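Local atomic coordinates of N-terminal acetyltransferase B complex subunit MDM20 (Candida albicans, PDB entry 5K04), a protein that probably serves as the non-catalytic, all-helical auxiliary subunit of the NatB complex, which acetylates the N-termini of proteins. Residues A60-L68 with L81-M90; I583-L594 with F618-T626. All blocks are in the same frame, centred on the assembly; numbering follows the deposited sequence.

Interaction 1 of 2, residues A60-L68 with L81-M90; sequences AIKKNLELL and LSDFFSKMEM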
loop_
_atom_site.group_PDB
_atom_site.type_symbol
_atom_site.label_atom_id
_atom_site.label_comp_id
_atom_site.label_asym_id
_atom_site.label_seq_id
_atom_site.Cartn_x
_atom_site.Cartn_y
_atom_site.Cartn_z
ATOM N N ALA A 60 11.275 -38.858 -4.460
ATOM C CA ALA A 60 10.629 -38.200 -3.325
ATOM C C ALA A 60 9.113 -38.162 -3.475
ATOM O O ALA A 60 8.386 -38.305 -2.486
ATOM C CB ALA A 60 11.184 -36.789 -3.157
ATOM N N ILE A 61 8.612 -37.956 -4.697
ATOM C CA ILE A 61 7.165 -37.916 -4.908
ATOM C C ILE A 61 6.558 -39.305 -4.741
ATOM O O ILE A 61 5.571 -39.487 -4.016
ATOM C CB ILE A 61 6.833 -37.328 -6.289
ATOM C CG1 ILE A 61 7.211 -35.850 -6.353
ATOM C CG2 ILE A 61 5.349 -37.485 -6.585
ATOM C CD1 ILE A 61 6.875 -35.195 -7.673
ATOM N N LYS A 62 7.130 -40.302 -5.425
ATOM C CA LYS A 62 6.735 -41.692 -5.198
ATOM C C LYS A 62 6.748 -42.026 -3.714
ATOM O O LYS A 62 5.836 -42.679 -3.198
ATOM C CB LYS A 62 7.686 -42.644 -5.930
ATOM C CG LYS A 62 7.894 -42.357 -7.408
ATOM C CD LYS A 62 8.979 -43.285 -7.960
ATOM C CE LYS A 62 9.006 -43.297 -9.480
ATOM N NZ LYS A 62 9.835 -44.425 -9.990
ATOM N N LYS A 63 7.791 -41.585 -3.015
ATOM C CA LYS A 63 7.933 -41.899 -1.599
ATOM C C LYS A 63 6.896 -41.160 -0.751
ATOM O O LYS A 63 6.349 -41.725 0.209
ATOM C CB LYS A 63 9.352 -41.583 -1.155
ATOM C CG LYS A 63 10.401 -42.636 -1.565
ATOM C CD LYS A 63 11.821 -42.252 -1.138
ATOM C CE LYS A 63 12.853 -43.237 -1.712
ATOM N NZ LYS A 63 14.273 -42.971 -1.301
ATOM N N ASN A 64 6.594 -39.904 -1.101
ATOM C CA ASN A 64 5.571 -39.158 -0.368
ATOM C C ASN A 64 4.172 -39.664 -0.702
ATOM O O ASN A 64 3.299 -39.710 0.171
ATOM C CB ASN A 64 5.685 -37.658 -0.663
ATOM C CG ASN A 64 6.783 -36.981 0.138
ATOM O OD1 ASN A 64 7.262 -37.517 1.137
ATOM N ND2 ASN A 64 7.178 -35.785 -0.295
ATOM N N LEU A 65 3.943 -40.054 -1.960
ATOM C CA LEU A 65 2.698 -40.733 -2.306
ATOM C C LEU A 65 2.539 -42.012 -1.501
ATOM O O LEU A 65 1.434 -42.342 -1.053
ATOM C CB LEU A 65 2.659 -41.037 -3.806
ATOM C CG LEU A 65 2.371 -39.853 -4.733
ATOM C CD1 LEU A 65 2.369 -40.289 -6.187
ATOM C CD2 LEU A 65 1.047 -39.207 -4.365
ATOM N N GLU A 66 3.637 -42.747 -1.315
ATOM C CA GLU A 66 3.620 -43.939 -0.476
ATOM C C GLU A 66 3.194 -43.599 0.949
ATOM O O GLU A 66 2.393 -44.322 1.553
ATOM C CB GLU A 66 5.005 -44.594 -0.501
ATOM C CG GLU A 66 5.134 -45.869 0.312
ATOM C CD GLU A 66 6.454 -46.584 0.063
ATOM O OE1 GLU A 66 7.363 -45.968 -0.537
ATOM O OE2 GLU A 66 6.579 -47.764 0.460
ATOM N N LEU A 67 3.702 -42.488 1.493
ATOM C CA LEU A 67 3.333 -42.078 2.847
ATOM C C LEU A 67 1.861 -41.694 2.937
ATOM O O LEU A 67 1.185 -42.019 3.922
ATOM C CB LEU A 67 4.194 -40.902 3.294
ATOM C CG LEU A 67 5.687 -41.086 3.527
ATOM C CD1 LEU A 67 6.272 -39.721 3.749
ATOM C CD2 LEU A 67 5.938 -41.970 4.734
ATOM N N LEU A 68 1.357 -40.986 1.927
ATOM C CA LEU A 68 -0.024 -40.522 1.949
ATOM C C LEU A 68 -0.995 -41.675 2.154
ATOM O O LEU A 68 -1.949 -41.568 2.934
ATOM C CB LEU A 68 -0.324 -39.773 0.650
ATOM C CG LEU A 68 -1.762 -39.392 0.329
ATOM C CD1 LEU A 68 -2.408 -38.667 1.507
ATOM C CD2 LEU A 68 -1.782 -38.511 -0.907
ATOM N N LEU A 81 3.494 -33.130 4.441
ATOM C CA LEU A 81 3.014 -33.775 3.219
ATOM C C LEU A 81 2.239 -32.796 2.339
ATOM O O LEU A 81 2.612 -32.553 1.186
ATOM C CB LEU A 81 2.139 -34.983 3.555
ATOM C CG LEU A 81 2.809 -36.293 3.938
ATOM C CD1 LEU A 81 1.737 -37.319 4.211
ATOM C CD2 LEU A 81 3.732 -36.770 2.834
ATOM N N SER A 82 1.158 -32.214 2.879
ATOM C CA SER A 82 0.352 -31.274 2.100
ATOM C C SER A 82 1.200 -30.121 1.598
ATOM O O SER A 82 0.971 -29.603 0.499
ATOM C CB SER A 82 -0.817 -30.741 2.930
ATOM O OG SER A 82 -0.353 -29.952 4.007
ATOM N N ASP A 83 2.192 -29.710 2.385
ATOM C CA ASP A 83 3.150 -28.725 1.903
ATOM C C ASP A 83 3.955 -29.278 0.730
ATOM O O ASP A 83 4.093 -28.616 -0.304
ATOM C CB ASP A 83 4.068 -28.296 3.046
ATOM C CG ASP A 83 4.962 -27.147 2.668
ATOM O OD1 ASP A 83 4.669 -26.474 1.659
ATOM O OD2 ASP A 83 5.966 -26.924 3.374
ATOM N N PHE A 84 4.463 -30.510 0.859
ATOM C CA PHE A 84 5.295 -31.091 -0.193
ATOM C C PHE A 84 4.532 -31.220 -1.507
ATOM O O PHE A 84 5.045 -30.861 -2.572
ATOM C CB PHE A 84 5.839 -32.455 0.244
ATOM C CG PHE A 84 6.934 -32.375 1.279
ATOM C CD1 PHE A 84 8.187 -31.874 0.957
ATOM C CD2 PHE A 84 6.717 -32.823 2.572
ATOM C CE1 PHE A 84 9.188 -31.805 1.920
ATOM C CE2 PHE A 84 7.704 -32.745 3.540
ATOM C CZ PHE A 84 8.943 -32.244 3.211
ATOM N N PHE A 85 3.304 -31.741 -1.455
ATOM C CA PHE A 85 2.550 -31.947 -2.690
ATOM C C PHE A 85 2.176 -30.622 -3.334
ATOM O O PHE A 85 2.221 -30.489 -4.562
ATOM C CB PHE A 85 1.300 -32.785 -2.421
ATOM C CG PHE A 85 1.600 -34.202 -2.026
ATOM C CD1 PHE A 85 2.053 -35.119 -2.966
ATOM C CD2 PHE A 85 1.437 -34.619 -0.717
ATOM C CE1 PHE A 85 2.334 -36.424 -2.605
ATOM C CE2 PHE A 85 1.721 -35.921 -0.348
ATOM C CZ PHE A 85 2.169 -36.826 -1.297
ATOM N N SER A 86 1.800 -29.633 -2.521
ATOM C CA SER A 86 1.528 -28.308 -3.063
ATOM C C SER A 86 2.768 -27.714 -3.717
ATOM O O SER A 86 2.661 -27.024 -4.737
ATOM C CB SER A 86 0.998 -27.391 -1.958
ATOM O OG SER A 86 1.840 -27.413 -0.818
ATOM N N LYS A 87 3.953 -27.979 -3.156
ATOM C CA LYS A 87 5.196 -27.517 -3.766
ATOM C C LYS A 87 5.416 -28.122 -5.144
ATOM O O LYS A 87 6.107 -27.519 -5.970
ATOM C CB LYS A 87 6.390 -27.847 -2.856
ATOM C CG LYS A 87 6.429 -27.067 -1.535
ATOM C CD LYS A 87 7.244 -27.801 -0.459
ATOM C CE LYS A 87 8.719 -27.411 -0.473
ATOM N NZ LYS A 87 9.567 -28.335 0.344
ATOM N N MET A 88 4.847 -29.296 -5.413
ATOM C CA MET A 88 5.010 -29.975 -6.689
ATOM C C MET A 88 3.789 -29.822 -7.589
ATOM O O MET A 88 3.590 -30.637 -8.496
ATOM C CB MET A 88 5.321 -31.454 -6.464
ATOM C CG MET A 88 6.338 -31.714 -5.376
ATOM S SD MET A 88 7.968 -31.035 -5.712
ATOM C CE MET A 88 8.346 -31.874 -7.235
ATOM N N GLU A 89 2.970 -28.793 -7.354
ATOM C CA GLU A 89 1.788 -28.517 -8.174
ATOM C C GLU A 89 0.838 -29.710 -8.177
ATOM O O GLU A 89 0.208 -30.032 -9.186
ATOM C CB GLU A 89 2.182 -28.128 -9.600
ATOM C CG GLU A 89 3.154 -26.953 -9.682
ATOM C CD GLU A 89 3.932 -26.929 -10.989
ATOM O OE1 GLU A 89 4.828 -27.785 -11.175
ATOM O OE2 GLU A 89 3.637 -26.058 -11.833
ATOM N N MET A 90 0.742 -30.372 -7.032
ATOM C CA MET A 90 -0.123 -31.528 -6.837
ATOM C C MET A 90 -1.172 -31.172 -5.785
ATOM O O MET A 90 -1.196 -31.742 -4.690
ATOM C CB MET A 90 0.718 -32.752 -6.441
ATOM C CG MET A 90 1.857 -33.049 -7.427
ATOM S SD MET A 90 3.112 -34.175 -6.798
ATOM C CE MET A 90 2.132 -35.646 -6.583
#
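The carbonyl oxygen N64 O is met from two quarters: it accepts the helical bond from L68 N at 2.9 Å, and CZ of F85 lies 3.4 Å from N64 O, which sits at the edge of the ring near its plane. That CZ also stands 3.7 Å from N64 CB, so the ring tip is wedged against the backbone of helix 58-69. L65 CD2 lies 3.5 Å from F85 CE1, oblique to the ring. The axes of the helical segments 60-68 and 81-87 come within 10.8 Å and run roughly antiparallel, 141° between their N-to-C directions; the F85 ring fills much of the distance between them.

Two methionines close one end. I61 has chi1 -67°, which sets CG2 anti to the backbone N and splits its branches: CD1 reaches M88 CE at 3.7 Å, while CG2 reaches M90 CE, also at 3.7 Å. M90 is brought back toward helix 58-69 by a Schellman motif, with E89 at positive phi, M90 N bonded to F85 O and E89 N to S86 O. M88 N also reaches F85 O, from the opposite face. At the other end, L81 CD2 meets L67 CD1 at 4.0 Å.

The pair forms an antiparallel helical hairpin, in keeping with the helical pairs of TPR-clan proteins. Helix 42-55 flanks it through E49, touched by N64 and L67, and helix 91-104 packs on L68 and L81 through V97.

Interaction 2 of 2, residues I583-L594 with F618-T626; sequences IVFEDQDASRLL and FNLLKITKT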
loop_
_atom_site.group_PDB
_atom_site.type_symbol
_atom_site.label_atom_id
_atom_site.label_comp_id
_atom_site.label_asym_id
_atom_site.label_seq_id
_atom_site.Cartn_x
_atom_site.Cartn_y
_atom_site.Cartn_z
ATOM N N ILE A 583 19.630 -17.779 -9.792
ATOM C CA ILE A 583 20.389 -18.664 -10.673
ATOM C C ILE A 583 21.811 -18.854 -10.158
ATOM O O ILE A 583 22.306 -19.978 -10.063
ATOM C CB ILE A 583 20.379 -18.101 -12.103
ATOM C CG1 ILE A 583 18.955 -18.150 -12.663
ATOM C CG2 ILE A 583 21.374 -18.850 -12.970
ATOM C CD1 ILE A 583 18.665 -17.138 -13.769
ATOM N N VAL A 584 22.479 -17.749 -9.823
ATOM C CA VAL A 584 23.813 -17.794 -9.225
ATOM C C VAL A 584 23.876 -18.838 -8.116
ATOM O O VAL A 584 24.828 -19.625 -8.029
ATOM C CB VAL A 584 24.192 -16.397 -8.696
ATOM C CG1 VAL A 584 25.433 -16.482 -7.814
ATOM C CG2 VAL A 584 24.390 -15.434 -9.845
ATOM N N PHE A 585 22.849 -18.877 -7.263
ATOM C CA PHE A 585 22.837 -19.757 -6.100
ATOM C C PHE A 585 21.926 -20.971 -6.291
ATOM O O PHE A 585 21.455 -21.562 -5.317
ATOM C CB PHE A 585 22.460 -18.969 -4.845
ATOM C CG PHE A 585 23.498 -17.936 -4.447
ATOM C CD1 PHE A 585 24.635 -18.308 -3.731
ATOM C CD2 PHE A 585 23.346 -16.600 -4.800
ATOM C CE1 PHE A 585 25.590 -17.359 -3.357
ATOM C CE2 PHE A 585 24.293 -15.647 -4.436
ATOM C CZ PHE A 585 25.419 -16.022 -3.715
ATOM N N GLU A 586 21.695 -21.366 -7.543
ATOM C CA GLU A 586 21.025 -22.624 -7.854
ATOM C C GLU A 586 22.074 -23.731 -7.920
ATOM O O GLU A 586 23.104 -23.577 -8.586
ATOM C CB GLU A 586 20.254 -22.508 -9.176
ATOM C CG GLU A 586 19.513 -23.767 -9.650
ATOM C CD GLU A 586 18.715 -24.470 -8.558
ATOM O OE1 GLU A 586 18.107 -23.791 -7.709
ATOM O OE2 GLU A 586 18.713 -25.719 -8.546
ATOM N N ASP A 587 21.825 -24.831 -7.199
ATOM C CA ASP A 587 22.794 -25.915 -7.103
ATOM C C ASP A 587 22.417 -27.164 -7.886
ATOM O O ASP A 587 23.280 -28.028 -8.087
ATOM C CB ASP A 587 23.013 -26.312 -5.634
ATOM C CG ASP A 587 23.335 -25.125 -4.749
ATOM O OD1 ASP A 587 24.126 -24.252 -5.183
ATOM O OD2 ASP A 587 22.802 -25.073 -3.619
ATOM N N GLN A 588 21.164 -27.289 -8.325
ATOM C CA GLN A 588 20.709 -28.510 -8.980
ATOM C C GLN A 588 20.447 -28.344 -10.471
ATOM O O GLN A 588 21.053 -29.052 -11.274
ATOM C CB GLN A 588 19.433 -29.023 -8.286
ATOM C CG GLN A 588 19.601 -29.236 -6.790
ATOM C CD GLN A 588 20.782 -30.137 -6.458
ATOM O OE1 GLN A 588 21.006 -31.159 -7.117
ATOM N NE2 GLN A 588 21.543 -29.763 -5.432
ATOM N N ASP A 589 19.564 -27.423 -10.862
ATOM C CA ASP A 589 19.234 -27.255 -12.280
ATOM C C ASP A 589 18.727 -25.832 -12.473
ATOM O O ASP A 589 17.651 -25.478 -11.978
ATOM C CB ASP A 589 18.212 -28.285 -12.737
ATOM C CG ASP A 589 17.793 -28.112 -14.184
ATOM O OD1 ASP A 589 17.165 -27.071 -14.513
ATOM O OD2 ASP A 589 18.078 -29.018 -14.989
ATOM N N ALA A 590 19.498 -25.022 -13.199
ATOM C CA ALA A 590 19.189 -23.612 -13.414
ATOM C C ALA A 590 18.431 -23.375 -14.711
ATOM O O ALA A 590 18.015 -22.244 -14.973
ATOM C CB ALA A 590 20.482 -22.791 -13.414
ATOM N N SER A 591 18.228 -24.428 -15.510
ATOM C CA SER A 591 17.689 -24.278 -16.857
ATOM C C SER A 591 16.275 -23.710 -16.842
ATOM O O SER A 591 15.926 -22.865 -17.676
ATOM C CB SER A 591 17.731 -25.627 -17.565
ATOM O OG SER A 591 19.086 -26.007 -17.761
ATOM N N ARG A 592 15.446 -24.172 -15.907
ATOM C CA ARG A 592 14.095 -23.639 -15.766
ATOM C C ARG A 592 14.116 -22.142 -15.450
ATOM O O ARG A 592 13.306 -21.372 -15.980
ATOM C CB ARG A 592 13.371 -24.433 -14.678
ATOM C CG ARG A 592 11.978 -23.964 -14.269
ATOM C CD ARG A 592 11.573 -24.635 -12.946
ATOM N NE ARG A 592 12.370 -24.160 -11.808
ATOM C CZ ARG A 592 13.426 -24.789 -11.283
ATOM N NH1 ARG A 592 13.838 -25.952 -11.782
ATOM N NH2 ARG A 592 14.076 -24.253 -10.248
ATOM N N LEU A 593 15.032 -21.709 -14.585
ATOM C CA LEU A 593 15.103 -20.289 -14.252
ATOM C C LEU A 593 15.650 -19.465 -15.413
ATOM O O LEU A 593 15.233 -18.322 -15.616
ATOM C CB LEU A 593 15.961 -20.097 -13.007
ATOM C CG LEU A 593 15.370 -20.664 -11.723
ATOM C CD1 LEU A 593 16.334 -20.418 -10.570
ATOM C CD2 LEU A 593 14.003 -20.050 -11.459
ATOM N N LEU A 594 16.583 -20.032 -16.185
ATOM C CA LEU A 594 17.131 -19.327 -17.338
ATOM C C LEU A 594 16.106 -19.192 -18.454
ATOM O O LEU A 594 16.134 -18.214 -19.205
ATOM C CB LEU A 594 18.377 -20.055 -17.829
ATOM C CG LEU A 594 19.624 -19.703 -17.018
ATOM C CD1 LEU A 594 20.753 -20.596 -17.411
ATOM C CD2 LEU A 594 20.007 -18.224 -17.208
ATOM N N PHE A 618 22.788 -13.163 -18.950
ATOM C CA PHE A 618 22.297 -14.453 -19.421
ATOM C C PHE A 618 23.446 -15.341 -19.888
ATOM O O PHE A 618 23.523 -16.521 -19.524
ATOM C CB PHE A 618 21.270 -14.245 -20.544
ATOM C CG PHE A 618 20.770 -15.534 -21.156
ATOM C CD1 PHE A 618 19.755 -16.265 -20.548
ATOM C CD2 PHE A 618 21.332 -16.027 -22.323
ATOM C CE1 PHE A 618 19.291 -17.457 -21.100
ATOM C CE2 PHE A 618 20.882 -17.216 -22.886
ATOM C CZ PHE A 618 19.850 -17.935 -22.267
ATOM N N ASN A 619 24.354 -14.787 -20.697
ATOM C CA ASN A 619 25.497 -15.561 -21.168
ATOM C C ASN A 619 26.380 -15.996 -20.011
ATOM O O ASN A 619 26.948 -17.100 -20.029
ATOM C CB ASN A 619 26.302 -14.736 -22.178
ATOM C CG ASN A 619 25.566 -14.557 -23.497
ATOM O OD1 ASN A 619 24.338 -14.560 -23.538
ATOM N ND2 ASN A 619 26.318 -14.446 -24.581
ATOM N N LEU A 620 26.511 -15.133 -18.997
ATOM C CA LEU A 620 27.376 -15.428 -17.861
ATOM C C LEU A 620 26.828 -16.592 -17.051
ATOM O O LEU A 620 27.581 -17.485 -16.641
ATOM C CB LEU A 620 27.518 -14.183 -16.985
ATOM C CG LEU A 620 28.294 -14.350 -15.674
ATOM C CD1 LEU A 620 29.736 -14.793 -15.952
ATOM C CD2 LEU A 620 28.256 -13.070 -14.837
ATOM N N LEU A 621 25.513 -16.604 -16.827
ATOM C CA LEU A 621 24.898 -17.629 -15.997
ATOM C C LEU A 621 24.817 -18.959 -16.730
ATOM O O LEU A 621 25.023 -20.014 -16.125
ATOM C CB LEU A 621 23.514 -17.155 -15.558
ATOM C CG LEU A 621 23.547 -15.823 -14.796
ATOM C CD1 LEU A 621 22.158 -15.220 -14.682
ATOM C CD2 LEU A 621 24.151 -16.015 -13.412
ATOM N N LYS A 622 24.532 -18.918 -18.039
ATOM C CA LYS A 622 24.458 -20.139 -18.842
ATOM C C LYS A 622 25.798 -20.869 -18.857
ATOM O O LYS A 622 25.853 -22.101 -18.753
ATOM C CB LYS A 622 24.005 -19.795 -20.268
ATOM C CG LYS A 622 22.583 -20.257 -20.601
ATOM C CD LYS A 622 22.339 -20.326 -22.102
ATOM C CE LYS A 622 22.157 -21.743 -22.615
ATOM N NZ LYS A 622 20.749 -22.220 -22.553
ATOM N N ILE A 623 26.889 -20.110 -18.957
ATOM C CA ILE A 623 28.234 -20.665 -19.034
ATOM C C ILE A 623 28.694 -21.218 -17.691
ATOM O O ILE A 623 29.445 -22.197 -17.643
ATOM C CB ILE A 623 29.161 -19.555 -19.547
ATOM C CG1 ILE A 623 29.129 -19.473 -21.064
ATOM C CG2 ILE A 623 30.542 -19.694 -19.035
ATOM C CD1 ILE A 623 29.637 -18.141 -21.521
ATOM N N THR A 624 28.252 -20.620 -16.589
ATOM C CA THR A 624 28.677 -21.040 -15.256
ATOM C C THR A 624 27.709 -21.992 -14.562
ATOM O O THR A 624 28.146 -22.785 -13.726
ATOM C CB THR A 624 28.876 -19.816 -14.364
ATOM O OG1 THR A 624 27.668 -19.041 -14.348
ATOM C CG2 THR A 624 30.029 -18.967 -14.900
ATOM N N LYS A 625 26.417 -21.956 -14.892
ATOM C CA LYS A 625 25.412 -22.660 -14.103
ATOM C C LYS A 625 24.661 -23.722 -14.902
ATOM O O LYS A 625 23.692 -24.297 -14.390
ATOM C CB LYS A 625 24.413 -21.656 -13.503
ATOM C CG LYS A 625 25.054 -20.504 -12.724
ATOM C CD LYS A 625 25.727 -21.012 -11.462
ATOM C CE LYS A 625 24.747 -21.795 -10.607
ATOM N NZ LYS A 625 25.349 -22.208 -9.324
ATOM N N THR A 626 25.063 -23.987 -16.144
ATOM C CA THR A 626 24.465 -25.052 -16.929
ATOM C C THR A 626 25.557 -25.870 -17.592
ATOM O O THR A 626 26.706 -25.446 -17.710
ATOM C CB THR A 626 23.494 -24.535 -18.009
ATOM O OG1 THR A 626 24.215 -23.842 -19.036
ATOM C CG2 THR A 626 22.473 -23.608 -17.387
#
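K625 NZ donates to two backbone oxygens across the contact, V584 O at 2.9 Å and E586 O at 2.7 Å. The two bonds differ in geometry. The ammonium stands above the V584 carbonyl plane, 48° out of it, whereas it is tilted by only 21° from that of E586. Bends at chi2 and chi3 curl the lysine chain back over I583, so that CB and CG lie beside I583 CG2 and CE beside I583 O, and the amine reaches the residues where helix 571-584 gives way to a loop. Carbonyls at such a helix end would be expected to suit a positive charge.

Beside the lysine is an apolar layer. L621 CD2 touches V584 CG2 at 3.6 Å, and L621 CB touches I583 CG2 at 3.8 Å, the I583 and L621 side chains crossing at about a right angle. L594 divides its branches: CD1 meets T626 CG2 tip to tip at 3.5 Å, while CD2 lies against F618 CD1 at 3.9 Å. Helices 571-584 and 591-601, with the loop between them, lie against helix 608-625, an arrangement in keeping with a superhelical TPR-like protein.

Further out, the loop holds its own shape. E586 OE2 accepts from D589 N on its anti lone pair, at 3.0 Å, and from Q588 N above the carboxylate plane, at 2.9 Å; E586 OE1 forms a salt bridge with K536. D589 OD1 accepts a weak capping bond from S591 N at the start of helix 591-601. R682 NH2, in a salt bridge with D587 OD1, is a like charge close to K625 NZ, which D587 probably helps to balance. Helix 661-682 covers V584 through L678, and K622 rests on L636 of helix 630-643.

Overall arrangement
The two contacts come in series along the chain: interaction 1 closes at M90, long before interaction 2 opens at I583. They share no helix. Interaction 1 joins helices 58-69 and 75-87 near the N-terminus, whereas interaction 2 joins helices 571-584 and 591-601 to helix 608-625. Even so, their centres are about 26 Å apart and their nearest atoms about 8 Å apart, without touching. Both lie on the same side of the chain's centre, 33 and 30 Å from it. Sequence-distant helices therefore come near each other in space, consistent with an all-helical chain that curves round on itself. No other protein chain touches either contact.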